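Local atomic coordinates of putative sugar ABC transporter, substrate-binding protein (Clostridium phytofermentans, PDB entry 4WZZ), a protein that binds L-rhamnose and probably serves as the solute-capturing component of an ABC-type sugar uptake system. Residues N106-G111 and K133-H138; G199-M204 and L212-V217; A233-D238 and Q260-S265; A355-K358 and S362-A365. One frame throughout, in Å; residues are numbered along the deposited sequence.

Interaction 1 of 4, residues N106-G111 and K133-H138; sequences NAISQG and KNQGIH
Ile108 and Ile137 bury the most surface here, and their contact runs through a single methyl group. CD1 of Ile137 lies 4.1 Å from CG1 of Ile108 and at the same distance, 4.1 Å, from CA of Ile108, so the methyl rests where the Ile108 side chain leaves its helix rather than against its tip. Ile137 aims its CB at segment 106-111, and its CG1 is placed opposite the carbonyl carbon (chi1 -57°), with CD1 extended beyond it (chi2 174°); this carries the methyl across to helix 97-110. The two isoleucines cross at a slant. The other branch of Ile108 serves Gln135: Ile108 CG2 is 4.3 Å from Gln135 CG, a loose aliphatic touch made partway along the glutamine, whose NE2 is weakly bonded to Glu131. All three distances are those of dispersion packing, and Ile137 is the buried partner, with Ala132 and Ile115 also against it.

The backbone explains how Gln135 and Ile137 come to face the same helix. Helix 126-134 ends in a Schellman motif with Gly136 at C-prime, its phi positive, where Gly136 N bonds to Lys133 O (2.9 Å) and Ile137 N to Ala132 O. After Ile137 the chain enters strand 138-142, where His138 exchanges backbone bonds with Asp113 and Ile115. Helix 97-110 stops in the same way, at Gly111. Two helix C-termini packed side by side over strand 114-117 are what the alternating beta-alpha layers of a type I periplasmic binding protein lobe would produce.

Interaction 2 of 4, residues G199-M204 and L212-V217; sequences GMKTVM and LNLIGV
Met204, a selenomethionine, and Lys201 both meet the edge strand 212-219 at one residue, Leu214. Along that strand, Leu212 turns its CB toward the helix, but its side chain packs on Trp181 and Ser175. Asn213 turns the other way and fixes the strand to its neighbour, with ND2 bonded to Asp180 OD1 and the backbone paired with Gly179 and Trp181.

Leu214 follows and supplies the contact. Its CG is placed opposite the backbone N (chi1 174°), and the CD2 branch reaches the helix. Met204 SE is 4.1 Å from Leu214 CD2 and Met204 CE is 4.2 Å from it, the two side chains crossing at about a right angle. From the preceding turn, Lys201 CG approaches the same methyl, Leu214 CD2, at 4.2 Å, so only its aliphatic part takes part. Ile215 packs on Asp180 and Ala182, and its backbone bonds to Trp181.

Helix 191-203 and strand 212-219 are successive elements of a beta-alpha-beta unit that starts with strand 179-185. All three distances are of van der Waals length and all partners are carbon or selenium: the contact rests on dispersion and apolar burial, with no directional bond to fix its register.

Interaction 3 of 4, residues A233-D238 and Q260-S265; sequences AILAAD and QDKGLS
Leu235 holds its CG opposite the carbonyl carbon (chi1 -68°) and reaches from helix 224-237 toward the end of helix 249-261, where Lys262 and Leu264 use the same first rotamer to reach back. The three torsions bring the groups together at Leu235 CD1, which is 3.7 Å from Lys262 CD and also 3.7 Å from Leu264 CD1. The leucines approach tip to tip, with Leu235 CD2 adding a second touch to Leu264 CD1 at 4.0 Å. Lys262 behaves differently: it slides past Leu235 in the opposite direction, offering its methylenes, CD first and then CE, which lies 4.1 Å from Leu235 CD1. Beyond CD the lysine chain bends (chi4 -69°), and its NZ forms a salt bridge with Glu232 OE2 on helix 224-237.

Lys262 and Leu264 flank Gly263, which has a positive phi (76°) and closes helix 249-261 as a Schellman motif; Gly263 N bonds to Gln260 O at 3.1 Å. The reversal there lets residues on both sides of the glycine direct their CB atoms at segment 233-238. Leu235 loses more surface than either partner and also packs on Ile241, in the connection that leads into strand 243-246.

Across the two segments the chemistry is wholly apolar, although one partner is a charged residue. The lysine divides its work, its carbon chain covering a leucine methyl while its ammonium is paired with Glu232, just outside the two segments. Dispersion between the segments, with that ion pair beside it, ties the ends of two successive helices at the protein surface.

Interaction 4 of 4, residues A355-K358 and S362-A365; sequences APFK and SNIA
CA of Lys358 and CA of Asn363, the closest such pair between the two segments, stand 8.7 Å apart across a three-residue connection. On one side the backbone of Phe357 and Lys358 is extended as a strand, with Phe357 paired to Leu296; on the other, Asn363 occupies the N-cap position before helix 364-368, though its side chain makes no capping bond. That side chain reaches back to the strand instead. Its CG lies between the backbone N and the carbonyl carbon (chi1 68°), pointing the amide at Lys358.

Asn363 ND2 donates to Lys358 O over 3.0 Å, nearly straight at 172°, with the donor in the carbonyl plane and the acceptor in the plane of the amide. At the other end of the amide, Asn363 OD1 accepts from Glu360 N, so both polar atoms are used and rotation of the group is restrained. This bridges the link between strand 357-359, which forms a two-stranded antiparallel sheet with strand 294-296, and the C-terminal helix 364-368.

Asn363 ND2 also lies 3.5 Å from Phe357 CE2. The ring and amide planes are only 15° apart, and the nitrogen approaches the ring obliquely. Phe357 further meets the rings of Phe359 and Trp367, whereas Lys358 makes a cation-pi contact with Tyr293.

The four contacts follow one another along the chain. Interaction 1 belongs to the lobe built on the mixed sheet with strands 86-90 to 138-142; interactions 2 and 3 belong to the lobe with the parallel sheet 212-219, 179-185, 243-246, 269-272. Interactions 1 and 3 lie on opposite sides of the chain's centre, with their centres 46 Å apart, yet both join the C-terminal ends of successive helices, each with at least one helix closed by a Schellman glycine, consistent with the similar lobes of this family. Interactions 2 and 3 have centres 20 Å apart, strand 212-219 leading into helix 224-237. Interaction 4 is 23 Å from interaction 2 between centres, and its Phe357 side chain lies about 12 Å from the bound rhamnose.

Interaction 1 of 4, residues N106-G111 and K133-H138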
loop_
_atom_site.group_PDB
_atom_site.type_symbol
_atom_site.label_atom_id
_atom_site.label_comp_id
_atom_site.label_asym_id
_atom_site.label_seq_id
_atom_site.Cartn_x
_atom_site.Cartn_y
_atom_site.Cartn_z
ATOM N N ASN A 106 8.860 -20.730 5.481
ATOM C CA ASN A 106 7.966 -21.754 4.952
ATOM C C ASN A 106 8.093 -21.828 3.430
ATOM O O ASN A 106 8.133 -22.913 2.857
ATOM C CB ASN A 106 6.507 -21.469 5.322
ATOM C CG ASN A 106 6.161 -21.883 6.747
ATOM O OD1 ASN A 106 6.971 -22.480 7.461
ATOM N ND2 ASN A 106 4.935 -21.579 7.158
ATOM N N ALA A 107 8.157 -20.667 2.779
ATOM C CA ALA A 107 8.279 -20.640 1.329
ATOM C C ALA A 107 9.575 -21.306 0.883
ATOM O O ALA A 107 9.576 -22.114 -0.051
ATOM C CB ALA A 107 8.205 -19.215 0.808
ATOM N N ILE A 108 10.675 -20.987 1.556
ATOM C CA ILE A 108 11.956 -21.601 1.215
ATOM C C ILE A 108 11.844 -23.115 1.359
ATOM O O ILE A 108 12.228 -23.875 0.462
ATOM C CB ILE A 108 13.092 -21.077 2.113
ATOM C CG1 ILE A 108 13.355 -19.598 1.845
ATOM C CG2 ILE A 108 14.356 -21.835 1.833
ATOM C CD1 ILE A 108 14.218 -18.934 2.906
ATOM N N SER A 109 11.288 -23.542 2.490
ATOM C CA SER A 109 11.110 -24.955 2.802
ATOM C C SER A 109 10.293 -25.681 1.732
ATOM O O SER A 109 10.494 -26.862 1.495
ATOM C CB SER A 109 10.408 -25.092 4.163
ATOM O OG SER A 109 10.191 -26.451 4.499
ATOM N N GLN A 110 9.356 -24.983 1.109
ATOM C CA GLN A 110 8.530 -25.590 0.072
ATOM C C GLN A 110 9.264 -25.647 -1.272
ATOM O O GLN A 110 8.804 -26.289 -2.213
ATOM C CB GLN A 110 7.238 -24.796 -0.093
ATOM C CG GLN A 110 6.322 -24.880 1.092
ATOM C CD GLN A 110 5.072 -24.054 0.896
ATOM O OE1 GLN A 110 4.591 -23.894 -0.228
ATOM N NE2 GLN A 110 4.544 -23.513 1.985
ATOM N N GLY A 111 10.392 -24.959 -1.366
ATOM C CA GLY A 111 11.197 -24.991 -2.577
ATOM C C GLY A 111 10.580 -24.213 -3.726
ATOM O O GLY A 111 10.663 -24.616 -4.898
ATOM N N LYS A 133 17.545 -16.105 -1.608
ATOM C CA LYS A 133 18.338 -15.826 -2.788
ATOM C C LYS A 133 19.475 -16.837 -2.913
ATOM O O LYS A 133 19.779 -17.299 -4.014
ATOM C CB LYS A 133 18.894 -14.403 -2.730
ATOM C CG LYS A 133 19.849 -14.069 -3.875
ATOM C CD LYS A 133 20.348 -12.632 -3.787
ATOM C CE LYS A 133 21.226 -12.393 -2.556
ATOM N NZ LYS A 133 21.788 -10.993 -2.516
ATOM N N ASN A 134 20.089 -17.190 -1.787
ATOM C CA ASN A 134 21.183 -18.166 -1.794
ATOM C C ASN A 134 20.726 -19.553 -2.274
ATOM O O ASN A 134 21.544 -20.345 -2.775
ATOM C CB ASN A 134 21.826 -18.279 -0.406
ATOM C CG ASN A 134 22.587 -17.018 0.000
ATOM O OD1 ASN A 134 23.014 -16.225 -0.844
ATOM N ND2 ASN A 134 22.770 -16.839 1.303
ATOM N N GLN A 135 19.432 -19.840 -2.127
ATOM C CA GLN A 135 18.852 -21.109 -2.568
ATOM C C GLN A 135 18.361 -21.025 -4.011
ATOM O O GLN A 135 17.730 -21.960 -4.517
ATOM C CB GLN A 135 17.683 -21.507 -1.662
ATOM C CG GLN A 135 18.096 -21.892 -0.262
ATOM C CD GLN A 135 19.041 -23.068 -0.254
ATOM O OE1 GLN A 135 18.827 -24.058 -0.957
ATOM N NE2 GLN A 135 20.106 -22.963 0.532
ATOM N N GLY A 136 18.628 -19.896 -4.664
ATOM C CA GLY A 136 18.245 -19.703 -6.052
ATOM C C GLY A 136 16.842 -19.151 -6.246
ATOM O O GLY A 136 16.303 -19.180 -7.348
ATOM N N ILE A 137 16.244 -18.627 -5.188
ATOM C CA ILE A 137 14.901 -18.061 -5.292
ATOM C C ILE A 137 14.898 -16.574 -5.686
ATOM O O ILE A 137 15.560 -15.747 -5.068
ATOM C CB ILE A 137 14.143 -18.232 -3.974
ATOM C CG1 ILE A 137 14.102 -19.717 -3.609
ATOM C CG2 ILE A 137 12.729 -17.624 -4.086
ATOM C CD1 ILE A 137 13.493 -20.044 -2.249
ATOM N N HIS A 138 14.153 -16.255 -6.737
ATOM C CA HIS A 138 13.975 -14.870 -7.147
ATOM C C HIS A 138 13.149 -14.148 -6.103
ATOM O O HIS A 138 12.055 -14.588 -5.774
ATOM C CB HIS A 138 13.239 -14.799 -8.484
ATOM C CG HIS A 138 14.006 -15.403 -9.622
ATOM N ND1 HIS A 138 14.872 -14.673 -10.400
ATOM C CD2 HIS A 138 14.019 -16.661 -10.117
ATOM C CE1 HIS A 138 15.414 -15.463 -11.312
ATOM N NE2 HIS A 138 14.908 -16.675 -11.166
#

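Interaction 2 of 4, residues G199-M204 and L212-V217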
loop_
_atom_site.group_PDB
_atom_site.type_symbol
_atom_site.label_atom_id
_atom_site.label_comp_id
_atom_site.label_asym_id
_atom_site.label_seq_id
_atom_site.Cartn_x
_atom_site.Cartn_y
_atom_site.Cartn_z
ATOM N N GLY A 199 7.338 11.459 2.802
ATOM C CA GLY A 199 6.977 12.261 1.652
ATOM C C GLY A 199 6.094 13.437 2.047
ATOM O O GLY A 199 6.288 14.562 1.565
HETATM N N MSE A 200 5.102 13.188 2.899
HETATM C CA MSE A 200 4.181 14.248 3.307
HETATM C C MSE A 200 4.960 15.310 4.064
HETATM O O MSE A 200 4.719 16.500 3.906
HETATM C CB MSE A 200 3.043 13.675 4.166
HETATM C CG MSE A 200 2.049 12.935 3.356
HETATM SE SE MSE A 200 0.510 12.467 4.520
HETATM C CE MSE A 200 1.027 10.644 4.939
ATOM N N LYS A 201 5.889 14.878 4.898
ATOM C CA LYS A 201 6.629 15.830 5.709
ATOM C C LYS A 201 7.519 16.692 4.836
ATOM O O LYS A 201 7.718 17.863 5.125
ATOM C CB LYS A 201 7.393 15.122 6.817
ATOM C CG LYS A 201 6.416 14.557 7.892
ATOM C CD LYS A 201 7.131 13.962 9.076
ATOM C CE LYS A 201 8.053 12.858 8.641
ATOM N NZ LYS A 201 8.560 12.096 9.809
ATOM N N THR A 202 8.049 16.120 3.760
ATOM C CA THR A 202 8.797 16.931 2.796
ATOM C C THR A 202 7.882 17.906 2.045
ATOM O O THR A 202 8.189 19.094 1.933
ATOM C CB THR A 202 9.575 16.010 1.833
ATOM O OG1 THR A 202 10.555 15.274 2.582
ATOM C CG2 THR A 202 10.292 16.795 0.723
ATOM N N VAL A 203 6.765 17.414 1.516
ATOM C CA VAL A 203 5.839 18.237 0.761
ATOM C C VAL A 203 5.329 19.397 1.617
ATOM O O VAL A 203 5.219 20.538 1.154
ATOM C CB VAL A 203 4.658 17.376 0.272
ATOM C CG1 VAL A 203 3.535 18.239 -0.311
ATOM C CG2 VAL A 203 5.127 16.372 -0.739
HETATM N N MSE A 204 5.024 19.104 2.881
HETATM C CA MSE A 204 4.363 20.096 3.714
HETATM C C MSE A 204 5.253 21.281 4.116
HETATM O O MSE A 204 4.771 22.194 4.787
HETATM C CB MSE A 204 3.778 19.433 4.973
HETATM C CG MSE A 204 4.815 19.211 6.032
HETATM SE SE MSE A 204 4.097 18.136 7.529
HETATM C CE MSE A 204 5.518 18.451 8.801
ATOM N N LEU A 212 -1.073 24.836 8.310
ATOM C CA LEU A 212 -1.405 23.504 8.805
ATOM C C LEU A 212 -0.406 23.117 9.878
ATOM O O LEU A 212 0.748 23.533 9.832
ATOM C CB LEU A 212 -1.339 22.493 7.659
ATOM C CG LEU A 212 -2.332 22.681 6.512
ATOM C CD1 LEU A 212 -2.089 21.657 5.406
ATOM C CD2 LEU A 212 -3.752 22.552 7.035
ATOM N N ASN A 213 -0.845 22.334 10.855
ATOM C CA ASN A 213 0.053 21.841 11.886
ATOM C C ASN A 213 -0.144 20.346 12.082
ATOM O O ASN A 213 -1.210 19.904 12.500
ATOM C CB ASN A 213 -0.179 22.580 13.190
ATOM C CG ASN A 213 0.738 22.094 14.305
ATOM O OD1 ASN A 213 1.971 22.162 14.195
ATOM N ND2 ASN A 213 0.146 21.594 15.378
ATOM N N LEU A 214 0.891 19.574 11.772
ATOM C CA LEU A 214 0.883 18.134 11.987
ATOM C C LEU A 214 1.169 17.849 13.456
ATOM O O LEU A 214 2.260 18.164 13.958
ATOM C CB LEU A 214 1.930 17.458 11.100
ATOM C CG LEU A 214 2.097 15.959 11.344
ATOM C CD1 LEU A 214 0.770 15.167 11.218
ATOM C CD2 LEU A 214 3.133 15.395 10.392
ATOM N N ILE A 215 0.192 17.288 14.163
ATOM C CA ILE A 215 0.355 17.045 15.600
ATOM C C ILE A 215 1.170 15.808 15.894
ATOM O O ILE A 215 1.760 15.702 16.960
ATOM C CB ILE A 215 -0.985 16.987 16.352
ATOM C CG1 ILE A 215 -1.756 15.725 16.014
ATOM C CG2 ILE A 215 -1.802 18.223 16.054
ATOM C CD1 ILE A 215 -3.091 15.635 16.748
ATOM N N GLY A 216 1.205 14.872 14.957
ATOM C CA GLY A 216 1.995 13.683 15.124
ATOM C C GLY A 216 1.457 12.491 14.387
ATOM O O GLY A 216 0.427 12.579 13.703
ATOM N N VAL A 217 2.172 11.384 14.546
ATOM C CA VAL A 217 1.870 10.130 13.878
ATOM C C VAL A 217 1.493 9.081 14.911
ATOM O O VAL A 217 2.248 8.835 15.880
ATOM C CB VAL A 217 3.072 9.610 13.066
ATOM C CG1 VAL A 217 2.697 8.307 12.351
ATOM C CG2 VAL A 217 3.545 10.670 12.079
#

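Interaction 3 of 4, residues A233-D238 and Q260-S265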
loop_
_atom_site.group_PDB
_atom_site.type_symbol
_atom_site.label_atom_id
_atom_site.label_comp_id
_atom_site.label_asym_id
_atom_site.label_seq_id
_atom_site.Cartn_x
_atom_site.Cartn_y
_atom_site.Cartn_z
ATOM N N ALA A 233 -7.645 8.044 20.628
ATOM C CA ALA A 233 -6.483 8.686 21.243
ATOM C C ALA A 233 -6.150 10.003 20.559
ATOM O O ALA A 233 -5.794 10.977 21.237
ATOM C CB ALA A 233 -5.265 7.757 21.198
ATOM N N ILE A 234 -6.222 10.022 19.223
ATOM C CA ILE A 234 -6.028 11.252 18.463
ATOM C C ILE A 234 -7.028 12.335 18.927
ATOM O O ILE A 234 -6.655 13.484 19.223
ATOM C CB ILE A 234 -6.178 11.015 16.951
ATOM C CG1 ILE A 234 -4.980 10.205 16.436
ATOM C CG2 ILE A 234 -6.331 12.346 16.215
ATOM C CD1 ILE A 234 -5.178 9.637 15.075
ATOM N N LEU A 235 -8.292 11.950 19.013
ATOM C CA LEU A 235 -9.362 12.874 19.366
ATOM C C LEU A 235 -9.198 13.407 20.795
ATOM O O LEU A 235 -9.464 14.577 21.064
ATOM C CB LEU A 235 -10.720 12.183 19.192
ATOM C CG LEU A 235 -11.129 11.861 17.752
ATOM C CD1 LEU A 235 -12.368 10.989 17.742
ATOM C CD2 LEU A 235 -11.359 13.105 16.911
ATOM N N ALA A 236 -8.737 12.557 21.704
ATOM C CA ALA A 236 -8.542 12.959 23.092
ATOM C C ALA A 236 -7.352 13.922 23.201
ATOM O O ALA A 236 -7.346 14.853 24.014
ATOM C CB ALA A 236 -8.301 11.738 23.937
ATOM N N ALA A 237 -6.323 13.681 22.394
ATOM C CA ALA A 237 -5.107 14.474 22.457
ATOM C C ALA A 237 -5.326 15.858 21.864
ATOM O O ALA A 237 -4.753 16.843 22.316
ATOM C CB ALA A 237 -3.973 13.762 21.724
ATOM N N ASP A 238 -6.152 15.935 20.836
ATOM C CA ASP A 238 -6.443 17.217 20.210
ATOM C C ASP A 238 -7.862 17.193 19.673
ATOM O O ASP A 238 -8.099 16.825 18.534
ATOM C CB ASP A 238 -5.437 17.548 19.107
ATOM C CG ASP A 238 -5.691 18.912 18.465
ATOM O OD1 ASP A 238 -6.374 19.766 19.075
ATOM O OD2 ASP A 238 -5.202 19.124 17.337
ATOM N N GLN A 260 -18.033 8.381 12.862
ATOM C CA GLN A 260 -19.482 8.239 12.710
ATOM C C GLN A 260 -20.135 7.943 14.050
ATOM O O GLN A 260 -21.147 8.566 14.424
ATOM C CB GLN A 260 -19.821 7.139 11.703
ATOM C CG GLN A 260 -21.295 7.015 11.393
ATOM C CD GLN A 260 -21.564 5.888 10.412
ATOM O OE1 GLN A 260 -21.775 6.117 9.222
ATOM N NE2 GLN A 260 -21.538 4.661 10.905
ATOM N N ASP A 261 -19.575 6.996 14.795
ATOM C CA ASP A 261 -20.173 6.622 16.079
ATOM C C ASP A 261 -20.202 7.796 17.054
ATOM O O ASP A 261 -21.142 7.931 17.838
ATOM C CB ASP A 261 -19.421 5.456 16.723
ATOM C CG ASP A 261 -19.709 4.120 16.049
ATOM O OD1 ASP A 261 -20.660 4.019 15.234
ATOM O OD2 ASP A 261 -18.964 3.162 16.347
ATOM N N LYS A 262 -19.181 8.642 17.013
ATOM C CA LYS A 262 -19.097 9.780 17.924
ATOM C C LYS A 262 -19.844 11.012 17.431
ATOM O O LYS A 262 -19.890 12.028 18.122
ATOM C CB LYS A 262 -17.652 10.157 18.167
ATOM C CG LYS A 262 -16.876 9.092 18.921
ATOM C CD LYS A 262 -15.429 9.477 19.058
ATOM C CE LYS A 262 -14.684 8.541 20.001
ATOM N NZ LYS A 262 -15.116 8.705 21.421
ATOM N N GLY A 263 -20.409 10.948 16.235
ATOM C CA GLY A 263 -21.194 12.063 15.740
ATOM C C GLY A 263 -20.348 13.234 15.268
ATOM O O GLY A 263 -20.834 14.375 15.238
ATOM N N LEU A 264 -19.103 12.952 14.856
ATOM C CA LEU A 264 -18.123 13.993 14.569
ATOM C C LEU A 264 -17.911 14.297 13.084
ATOM O O LEU A 264 -17.047 15.105 12.747
ATOM C CB LEU A 264 -16.764 13.605 15.186
ATOM C CG LEU A 264 -16.663 13.769 16.703
ATOM C CD1 LEU A 264 -15.379 13.106 17.217
ATOM C CD2 LEU A 264 -16.698 15.240 17.103
ATOM N N SER A 265 -18.690 13.671 12.206
ATOM C CA SER A 265 -18.425 13.731 10.769
ATOM C C SER A 265 -18.512 15.132 10.202
ATOM O O SER A 265 -17.923 15.422 9.155
ATOM C CB SER A 265 -19.404 12.810 10.034
ATOM O OG SER A 265 -19.174 11.473 10.445
#

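Interaction 4 of 4, residues A355-K358 and S362-A365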
loop_
_atom_site.group_PDB
_atom_site.type_symbol
_atom_site.label_atom_id
_atom_site.label_comp_id
_atom_site.label_asym_id
_atom_site.label_seq_id
_atom_site.Cartn_x
_atom_site.Cartn_y
_atom_site.Cartn_z
ATOM N N ALA A 355 -0.663 6.062 -11.556
ATOM C CA ALA A 355 -0.847 7.219 -10.678
ATOM C C ALA A 355 -1.839 6.863 -9.594
ATOM O O ALA A 355 -2.628 5.918 -9.739
ATOM C CB ALA A 355 -1.350 8.426 -11.463
ATOM N N PRO A 356 -1.834 7.620 -8.498
ATOM C CA PRO A 356 -2.953 7.463 -7.563
ATOM C C PRO A 356 -4.263 7.852 -8.234
ATOM O O PRO A 356 -4.268 8.663 -9.193
ATOM C CB PRO A 356 -2.641 8.468 -6.443
ATOM C CG PRO A 356 -1.249 8.919 -6.666
ATOM C CD PRO A 356 -0.962 8.749 -8.136
ATOM N N PHE A 357 -5.342 7.280 -7.742
ATOM C CA PHE A 357 -6.696 7.566 -8.212
ATOM C C PHE A 357 -7.535 8.148 -7.096
ATOM O O PHE A 357 -7.600 7.603 -5.988
ATOM C CB PHE A 357 -7.330 6.270 -8.743
ATOM C CG PHE A 357 -8.567 6.474 -9.579
ATOM C CD1 PHE A 357 -8.469 6.698 -10.941
ATOM C CD2 PHE A 357 -9.819 6.368 -9.008
ATOM C CE1 PHE A 357 -9.626 6.863 -11.721
ATOM C CE2 PHE A 357 -10.978 6.533 -9.775
ATOM C CZ PHE A 357 -10.869 6.766 -11.129
ATOM N N LYS A 358 -8.215 9.249 -7.400
ATOM C CA LYS A 358 -9.061 9.925 -6.423
ATOM C C LYS A 358 -10.499 9.360 -6.439
ATOM O O LYS A 358 -11.152 9.337 -7.507
ATOM C CB LYS A 358 -9.085 11.422 -6.748
ATOM C CG LYS A 358 -9.960 12.260 -5.862
ATOM C CD LYS A 358 -9.848 13.719 -6.286
ATOM C CE LYS A 358 -10.790 14.616 -5.493
ATOM N NZ LYS A 358 -10.768 16.049 -5.995
ATOM N N SER A 362 -18.485 11.758 -6.763
ATOM C CA SER A 362 -18.878 11.618 -8.163
ATOM C C SER A 362 -18.517 10.265 -8.790
ATOM O O SER A 362 -18.979 9.959 -9.869
ATOM C CB SER A 362 -18.293 12.762 -8.993
ATOM O OG SER A 362 -16.880 12.705 -9.035
ATOM N N ASN A 363 -17.688 9.451 -8.127
ATOM C CA ASN A 363 -17.290 8.165 -8.706
ATOM C C ASN A 363 -17.216 7.012 -7.727
ATOM O O ASN A 363 -16.847 5.921 -8.105
ATOM C CB ASN A 363 -15.938 8.256 -9.442
ATOM C CG ASN A 363 -14.758 8.488 -8.502
ATOM O OD1 ASN A 363 -14.881 8.412 -7.291
ATOM N ND2 ASN A 363 -13.586 8.721 -9.089
ATOM N N ILE A 364 -17.585 7.219 -6.472
ATOM C CA ILE A 364 -17.286 6.203 -5.452
ATOM C C ILE A 364 -18.121 4.937 -5.630
ATOM O O ILE A 364 -17.599 3.836 -5.502
ATOM C CB ILE A 364 -17.423 6.793 -4.010
ATOM C CG1 ILE A 364 -17.170 5.741 -2.924
ATOM C CG2 ILE A 364 -18.815 7.410 -3.798
ATOM C CD1 ILE A 364 -15.813 5.161 -2.961
ATOM N N ALA A 365 -19.405 5.073 -5.952
ATOM C CA ALA A 365 -20.281 3.915 -5.927
ATOM C C ALA A 365 -19.883 2.888 -6.991
ATOM O O ALA A 365 -19.885 1.680 -6.731
ATOM C CB ALA A 365 -21.735 4.343 -6.082
#